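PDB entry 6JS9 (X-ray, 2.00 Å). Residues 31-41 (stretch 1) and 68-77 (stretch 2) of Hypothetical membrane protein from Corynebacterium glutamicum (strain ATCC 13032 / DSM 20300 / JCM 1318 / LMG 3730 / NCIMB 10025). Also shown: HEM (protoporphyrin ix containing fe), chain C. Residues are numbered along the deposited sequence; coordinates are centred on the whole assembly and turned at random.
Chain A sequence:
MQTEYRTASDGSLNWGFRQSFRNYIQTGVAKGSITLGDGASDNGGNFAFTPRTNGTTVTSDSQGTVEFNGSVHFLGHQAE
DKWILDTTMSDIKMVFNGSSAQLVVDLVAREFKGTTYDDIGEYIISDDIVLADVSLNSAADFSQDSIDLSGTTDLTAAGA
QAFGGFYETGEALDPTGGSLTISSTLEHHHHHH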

ATOM      1  N   LYS A  31       9.213  16.559  -7.922  1.00 29.19           N
ATOM      2  CA  LYS A  31      10.588  16.392  -8.396  1.00 30.05           C
ATOM      3  C   LYS A  31      11.422  15.578  -7.406  1.00 31.64           C
ATOM      4  O   LYS A  31      12.457  16.023  -6.909  1.00 34.36           O
ATOM      5  CB  LYS A  31      11.234  17.756  -8.675  1.00 35.75           C
ATOM      6  CG  LYS A  31      10.756  18.389  -9.969  1.00 36.33           C
ATOM      7  CD  LYS A  31      10.807  17.357 -11.093  1.00 49.84           C
ATOM      8  CE  LYS A  31       9.910  17.726 -12.263  1.00 50.92           C
ATOM      9  NZ  LYS A  31      10.208  19.077 -12.751  1.00 31.72           N
ATOM     10  N   GLY A  32      10.950  14.363  -7.116  1.00 29.90           N
ATOM     11  CA  GLY A  32      11.614  13.505  -6.150  1.00 30.21           C
ATOM     12  C   GLY A  32      11.890  12.118  -6.711  1.00 34.87           C
ATOM     13  O   GLY A  32      12.221  11.947  -7.888  1.00 31.48           O
ATOM     14  N   SER A  33      11.748  11.110  -5.845  1.00 33.93           N
ATOM     15  CA  SER A  33      12.100   9.743  -6.205  1.00 35.12           C
ATOM     16  C   SER A  33      11.216   8.753  -5.457  1.00 32.24           C
ATOM     17  O   SER A  33      10.624   9.071  -4.424  1.00 32.22           O
ATOM     18  CB  SER A  33      13.566   9.439  -5.886  1.00 36.29           C
ATOM     19  OG  SER A  33      13.780   9.619  -4.499  1.00 34.73           O
ATOM     20  N   ILE A  34      11.147   7.539  -5.997  1.00 32.72           N
ATOM     21  CA  ILE A  34      10.503   6.399  -5.343  1.00 34.85           C
ATOM     22  C   ILE A  34      11.557   5.312  -5.167  1.00 32.34           C
ATOM     23  O   ILE A  34      12.266   4.973  -6.122  1.00 36.02           O
ATOM     24  CB  ILE A  34       9.306   5.860  -6.153  1.00 29.70           C
ATOM     25  CG1 ILE A  34       8.287   6.962  -6.458  1.00 32.12           C
ATOM     26  CG2 ILE A  34       8.611   4.693  -5.399  1.00 29.38           C
ATOM     27  CD1 ILE A  34       7.093   6.459  -7.279  1.00 31.37           C
ATOM     28  N   THR A  35      11.664   4.768  -3.955  1.00 32.86           N
ATOM     29  CA  THR A  35      12.639   3.719  -3.669  1.00 37.43           C
ATOM     30  C   THR A  35      11.949   2.550  -2.977  1.00 38.75           C
ATOM     31  O   THR A  35      11.274   2.733  -1.957  1.00 35.96           O
ATOM     32  CB  THR A  35      13.790   4.245  -2.803  1.00 34.40           C
ATOM     33  OG1 THR A  35      14.320   5.438  -3.395  1.00 37.21           O
ATOM     34  CG2 THR A  35      14.892   3.232  -2.734  1.00 36.07           C
ATOM     35  N   LEU A  36      12.113   1.356  -3.538  1.00 39.58           N
ATOM     36  CA  LEU A  36      11.554   0.141  -2.968  1.00 35.66           C
ATOM     37  C   LEU A  36      12.607  -0.582  -2.141  1.00 40.98           C
ATOM     38  O   LEU A  36      13.794  -0.582  -2.476  1.00 41.16           O
ATOM     39  CB  LEU A  36      11.038  -0.779  -4.069  1.00 37.06           C
ATOM     40  CG  LEU A  36      10.012  -0.165  -5.009  1.00 46.44           C
ATOM     41  CD1 LEU A  36       9.715  -1.160  -6.123  1.00 45.26           C
ATOM     42  CD2 LEU A  36       8.750   0.216  -4.247  1.00 41.70           C
ATOM     43  N   GLY A  37      12.164  -1.204  -1.050  1.00 37.91           N
ATOM     44  CA  GLY A  37      13.059  -1.973  -0.210  1.00 42.68           C
ATOM     45  C   GLY A  37      12.411  -3.252   0.281  1.00 38.14           C
ATOM     46  O   GLY A  37      11.244  -3.530  -0.003  1.00 36.55           O
ATOM     47  N   ASP A  38      13.202  -4.025   1.027  1.00 37.04           N
ATOM     48  CA  ASP A  38      12.726  -5.200   1.762  1.00 40.00           C
ATOM     49  C   ASP A  38      12.041  -6.224   0.853  1.00 40.03           C
ATOM     50  O   ASP A  38      11.116  -6.920   1.277  1.00 40.90           O
ATOM     51  CB  ASP A  38      11.795  -4.785   2.910  1.00 41.34           C
ATOM     52  CG  ASP A  38      12.426  -3.744   3.821  1.00 48.87           C
ATOM     53  OD1 ASP A  38      12.477  -2.561   3.426  1.00 59.78           O
ATOM     54  OD2 ASP A  38      12.887  -4.093   4.921  1.00 54.83           O
ATOM     55  N   GLY A  39      12.477  -6.328  -0.404  1.00 42.18           N
ATOM     56  CA  GLY A  39      11.989  -7.347  -1.309  1.00 45.97           C
ATOM     57  C   GLY A  39      10.954  -6.893  -2.324  1.00 44.88           C
ATOM     58  O   GLY A  39      10.666  -7.653  -3.262  1.00 41.17           O
ATOM     59  N   ALA A  40      10.382  -5.698  -2.169  1.00 40.92           N
ATOM     60  CA  ALA A  40       9.437  -5.189  -3.157  1.00 40.19           C
ATOM     61  C   ALA A  40      10.121  -4.987  -4.509  1.00 44.33           C
ATOM     62  O   ALA A  40      11.301  -4.636  -4.588  1.00 43.30           O
ATOM     63  CB  ALA A  40       8.824  -3.874  -2.681  1.00 36.86           C
ATOM     64  N   SER A  41       9.365  -5.225  -5.583  1.00 46.42           N
ATOM     65  CA  SER A  41       9.848  -5.097  -6.952  1.00 50.95           C
ATOM     66  C   SER A  41       8.983  -4.096  -7.702  1.00 52.59           C
ATOM     67  O   SER A  41       7.824  -3.860  -7.345  1.00 44.38           O
ATOM     68  CB  SER A  41       9.828  -6.440  -7.702  1.00 50.54           C
ATOM     69  OG  SER A  41      10.395  -7.491  -6.937  1.00 56.29           O
ATOM     70  N   PHE A  68       3.010  -9.055   3.964  1.00 31.81           N
ATOM     71  CA  PHE A  68       3.874  -9.028   2.789  1.00 32.19           C
ATOM     72  C   PHE A  68       5.243  -8.449   3.122  1.00 38.56           C
ATOM     73  O   PHE A  68       5.388  -7.643   4.044  1.00 35.93           O
ATOM     74  CB  PHE A  68       3.238  -8.191   1.662  1.00 36.04           C
ATOM     75  CG  PHE A  68       2.026  -8.831   1.056  1.00 36.74           C
ATOM     76  CD1 PHE A  68       0.770  -8.634   1.612  1.00 38.30           C
ATOM     77  CD2 PHE A  68       2.147  -9.658  -0.057  1.00 36.59           C
ATOM     78  CE1 PHE A  68      -0.357  -9.245   1.076  1.00 36.77           C
ATOM     79  CE2 PHE A  68       1.025 -10.272  -0.610  1.00 34.20           C
ATOM     80  CZ  PHE A  68      -0.231 -10.060  -0.041  1.00 39.94           C
ATOM     81  N   ASN A  69       6.251  -8.882   2.363  1.00 37.17           N
ATOM     82  CA  ASN A  69       7.555  -8.240   2.374  1.00 42.58           C
ATOM     83  C   ASN A  69       7.536  -7.017   1.479  1.00 42.09           C
ATOM     84  O   ASN A  69       6.961  -7.044   0.387  1.00 46.22           O
ATOM     85  CB  ASN A  69       8.634  -9.194   1.872  1.00 35.81           C
ATOM     86  CG  ASN A  69       8.906 -10.304   2.847  1.00 48.53           C
ATOM     87  OD1 ASN A  69       9.184 -10.054   4.025  1.00 51.20           O
ATOM     88  ND2 ASN A  69       8.814 -11.542   2.375  1.00 39.26           N
ATOM     89  N   GLY A  70       8.176  -5.954   1.932  1.00 39.58           N
ATOM     90  CA  GLY A  70       8.467  -4.822   1.072  1.00 35.42           C
ATOM     91  C   GLY A  70       8.162  -3.490   1.721  1.00 37.36           C
ATOM     92  O   GLY A  70       7.399  -3.388   2.682  1.00 32.91           O
ATOM     93  N   SER A  71       8.774  -2.438   1.174  1.00 36.69           N
ATOM     94  CA  SER A  71       8.493  -1.068   1.598  1.00 36.68           C
ATOM     95  C   SER A  71       8.595  -0.148   0.391  1.00 35.90           C
ATOM     96  O   SER A  71       9.234  -0.484  -0.609  1.00 31.12           O
ATOM     97  CB  SER A  71       9.454  -0.606   2.698  1.00 34.80           C
ATOM     98  OG  SER A  71      10.784  -0.573   2.203  1.00 38.59           O
ATOM     99  N   VAL A  72       7.948   1.017   0.491  1.00 36.86           N
ATOM    100  CA  VAL A  72       7.992   2.053  -0.543  1.00 35.19           C
ATOM    101  C   VAL A  72       8.335   3.366   0.130  1.00 35.23           C
ATOM    102  O   VAL A  72       7.676   3.745   1.105  1.00 33.95           O
ATOM    103  CB  VAL A  72       6.653   2.209  -1.288  1.00 38.34           C
ATOM    104  CG1 VAL A  72       6.834   3.100  -2.510  1.00 29.99           C
ATOM    105  CG2 VAL A  72       6.067   0.847  -1.667  1.00 42.69           C
ATOM    106  N   HIS A  73       9.338   4.073  -0.396  1.00 33.34           N
ATOM    107  CA  HIS A  73       9.787   5.343   0.174  1.00 37.50           C
ATOM    108  C   HIS A  73       9.599   6.463  -0.849  1.00 35.71           C
ATOM    109  O   HIS A  73      10.322   6.518  -1.849  1.00 34.30           O
ATOM    110  CB  HIS A  73      11.245   5.255   0.617  1.00 40.35           C
ATOM    111  CG  HIS A  73      11.722   6.477   1.338  1.00 45.66           C
ATOM    112  ND1 HIS A  73      13.057   6.760   1.527  1.00 47.77           N
ATOM    113  CD2 HIS A  73      11.038   7.491   1.919  1.00 47.19           C
ATOM    114  CE1 HIS A  73      13.174   7.897   2.193  1.00 50.33           C
ATOM    115  NE2 HIS A  73      11.961   8.357   2.447  1.00 45.30           N
ATOM    116  N   PHE A  74       8.645   7.365  -0.584  1.00 32.95           N
ATOM    117  CA  PHE A  74       8.386   8.519  -1.437  1.00 29.17           C
ATOM    118  C   PHE A  74       9.137   9.745  -0.922  1.00 31.39           C
ATOM    119  O   PHE A  74       9.050  10.087   0.263  1.00 29.19           O
ATOM    120  CB  PHE A  74       6.890   8.850  -1.489  1.00 31.09           C
ATOM    121  CG  PHE A  74       6.016   7.715  -1.932  1.00 30.62           C
ATOM    122  CD1 PHE A  74       5.901   7.394  -3.278  1.00 32.85           C
ATOM    123  CD2 PHE A  74       5.289   6.988  -1.009  1.00 30.63           C
ATOM    124  CE1 PHE A  74       5.085   6.335  -3.690  1.00 36.88           C
ATOM    125  CE2 PHE A  74       4.456   5.942  -1.411  1.00 30.48           C
ATOM    126  CZ  PHE A  74       4.353   5.626  -2.757  1.00 33.05           C
ATOM    127  N   LEU A  75       9.836  10.426  -1.824  1.00 31.79           N
ATOM    128  CA  LEU A  75      10.521  11.676  -1.528  1.00 32.80           C
ATOM    129  C   LEU A  75      10.030  12.733  -2.498  1.00 34.14           C
ATOM    130  O   LEU A  75       9.888  12.460  -3.693  1.00 29.67           O
ATOM    131  CB  LEU A  75      12.045  11.544  -1.662  1.00 33.85           C
ATOM    132  CG  LEU A  75      12.816  10.750  -0.611  1.00 33.81           C
ATOM    133  CD1 LEU A  75      14.279  10.606  -1.011  1.00 36.37           C
ATOM    134  CD2 LEU A  75      12.690  11.390   0.781  1.00 31.69           C
ATOM    135  N   GLY A  76       9.775  13.937  -1.990  1.00 35.25           N
ATOM    136  CA  GLY A  76       9.438  15.047  -2.863  1.00 35.11           C
ATOM    137  C   GLY A  76       9.743  16.378  -2.213  1.00 38.80           C
ATOM    138  O   GLY A  76       9.903  16.476  -0.992  1.00 37.90           O
ATOM    139  N   HIS A  77       9.840  17.411  -3.055  1.00 32.18           N
ATOM    140  CA  HIS A  77       9.920  18.801  -2.600  1.00 32.75           C
ATOM    141  C   HIS A  77      11.187  19.044  -1.770  1.00 31.00           C
ATOM    142  O   HIS A  77      11.152  19.333  -0.574  1.00 31.42           O
ATOM    143  CB  HIS A  77       8.657  19.174  -1.812  1.00 35.29           C
ATOM    144  CG  HIS A  77       7.424  19.221  -2.654  1.00 32.17           C
ATOM    145  ND1 HIS A  77       7.282  20.091  -3.712  1.00 35.07           N
ATOM    146  CD2 HIS A  77       6.277  18.506  -2.597  1.00 31.78           C
ATOM    147  CE1 HIS A  77       6.103  19.899  -4.278  1.00 32.50           C
ATOM    148  NE2 HIS A  77       5.474  18.945  -3.619  1.00 31.07           N
TER
HETATM  149  CHA HEM C 300      -0.470  17.398  -5.330  1.00 31.17           C
HETATM  150  CHB HEM C 300       0.788  15.228  -1.169  1.00 33.36           C
HETATM  151  CHC HEM C 300       3.782  18.892  -0.027  1.00 27.53           C
HETATM  152  CHD HEM C 300       2.178  21.261  -3.954  1.00 29.26           C
HETATM  153  C1A HEM C 300      -0.376  16.466  -4.313  1.00 32.90           C
HETATM  154  C2A HEM C 300      -1.024  15.171  -4.267  1.00 29.00           C
HETATM  155  C3A HEM C 300      -0.684  14.557  -3.129  1.00 33.83           C
HETATM  156  C4A HEM C 300       0.205  15.452  -2.401  1.00 30.88           C
HETATM  157  CMA HEM C 300      -1.171  13.149  -2.690  1.00 24.87           C
HETATM  158  CAA HEM C 300      -1.932  14.619  -5.375  1.00 25.53           C
HETATM  159  CBA HEM C 300      -1.070  14.194  -6.564  1.00 27.25           C
HETATM  160  CGA HEM C 300      -1.959  13.542  -7.586  1.00 38.56           C
HETATM  161  O1A HEM C 300      -2.210  12.309  -7.465  1.00 33.75           O
HETATM  162  O2A HEM C 300      -2.415  14.272  -8.507  1.00 35.62           O
HETATM  163  C1B HEM C 300       1.689  16.031  -0.501  1.00 26.05           C
HETATM  164  C2B HEM C 300       2.266  15.728   0.801  1.00 28.78           C
HETATM  165  C3B HEM C 300       3.101  16.739   1.130  1.00 29.48           C
HETATM  166  C4B HEM C 300       3.078  17.705   0.033  1.00 25.11           C
HETATM  167  CMB HEM C 300       1.920  14.434   1.595  1.00 31.34           C
HETATM  168  CAB HEM C 300       3.996  16.958   2.385  1.00 31.65           C
HETATM  169  CBB HEM C 300       4.085  16.113   3.421  1.00 36.20           C
HETATM  170  C1C HEM C 300       3.607  19.881  -0.982  1.00 25.01           C
HETATM  171  C2C HEM C 300       4.299  21.152  -1.041  1.00 23.45           C
HETATM  172  C3C HEM C 300       3.857  21.810  -2.129  1.00 25.99           C
HETATM  173  C4C HEM C 300       2.879  20.966  -2.799  1.00 26.32           C
HETATM  174  CMC HEM C 300       5.337  21.580   0.015  1.00 28.00           C
HETATM  175  CAC HEM C 300       4.263  23.213  -2.657  1.00 31.37           C
HETATM  176  CBC HEM C 300       5.129  24.015  -2.043  1.00 35.68           C
HETATM  177  C1D HEM C 300       1.341  20.430  -4.685  1.00 23.95           C
HETATM  178  C2D HEM C 300       0.714  20.733  -5.968  1.00 32.14           C
HETATM  179  C3D HEM C 300      -0.018  19.666  -6.343  1.00 28.14           C
HETATM  180  C4D HEM C 300       0.116  18.651  -5.318  1.00 28.76           C
HETATM  181  CMD HEM C 300       0.869  22.050  -6.768  1.00 27.90           C
HETATM  182  CAD HEM C 300      -0.851  19.486  -7.637  1.00 27.30           C
HETATM  183  CBD HEM C 300       0.130  18.911  -8.667  1.00 26.61           C
HETATM  184  CGD HEM C 300      -0.522  18.641 -10.003  1.00 34.88           C
HETATM  185  O1D HEM C 300       0.235  18.528 -10.996  1.00 33.11           O
HETATM  186  O2D HEM C 300      -1.777  18.543 -10.095  1.00 39.43           O
HETATM  187  NA  HEM C 300       0.367  16.593  -3.160  1.00 34.39           N
HETATM  188  NB  HEM C 300       2.207  17.246  -0.929  1.00 27.07           N
HETATM  189  NC  HEM C 300       2.771  19.800  -2.076  1.00 27.43           N
HETATM  190  ND  HEM C 300       0.948  19.146  -4.337  1.00 26.95           N
HETATM  191 FE   HEM C 300       1.808  18.061  -2.784  1.00 36.31          FE

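Ile34, Leu36, Val72 and Phe74 place their side chains on one face of an antiparallel strand pair and form the apolar centre of the contact. Val72 packs against both aliphatic neighbours: its CG1 lies 3.7 Å from Ile34 CG2 and also 3.9 Å from Leu36 CD2, which its CG2 approaches to 3.8 Å. Ile34 also packs against the aromatic ring of Phe74, with Ile34 CG1 4.0 Å from Phe74 CD1 in an oblique approach. Ile34 and Leu36 both adopt the m, t rotamer, whereas Val72 is t.

Beneath these side chains the backbones run at 162° to each other, and pairs with and without hydrogen bonds alternate. Ile34–Phe74 and Leu36–Val72 are the non-hydrogen-bonded pairs; Ser33–Leu75, Thr35–His73 and Gly37–Ser71 each close a two-bond ring. At the middle ring, His73 N donates to Thr35 O at 2.8 Å and Thr35 N to His73 O at 3.0 Å. Between the rings, CA-H groups supplement the ladder: Ile34 CA lies 3.5 Å from His73 O and Leu36 CA 3.4 Å from Ser71 O.

The other face carries Ser33, Thr35, Ser71, His73 and Leu75, and its packing is looser at the centre, where Thr35 CB and His73 CB are 4.4 Å apart. At one end, Gly32 CA sits 3.2 Å from Leu75 O, so close that a CB on Gly32 would clash with that carbonyl.

At the other end, a type I' turn from Gly37 to Ala40 leads the chain out of its strand. Gly37 O accepts from Ser71 N at 2.9 Å and, within the turn, from Ala40 N at 3.2 Å. The polar edge is completed by Ser71 OG, which donates to Asp38 OD1 at 2.9 Å and ties the turn to the opposing strand. Gly70 passes close to Ala40, and a CB on Gly70 would clash with Ala40 CB.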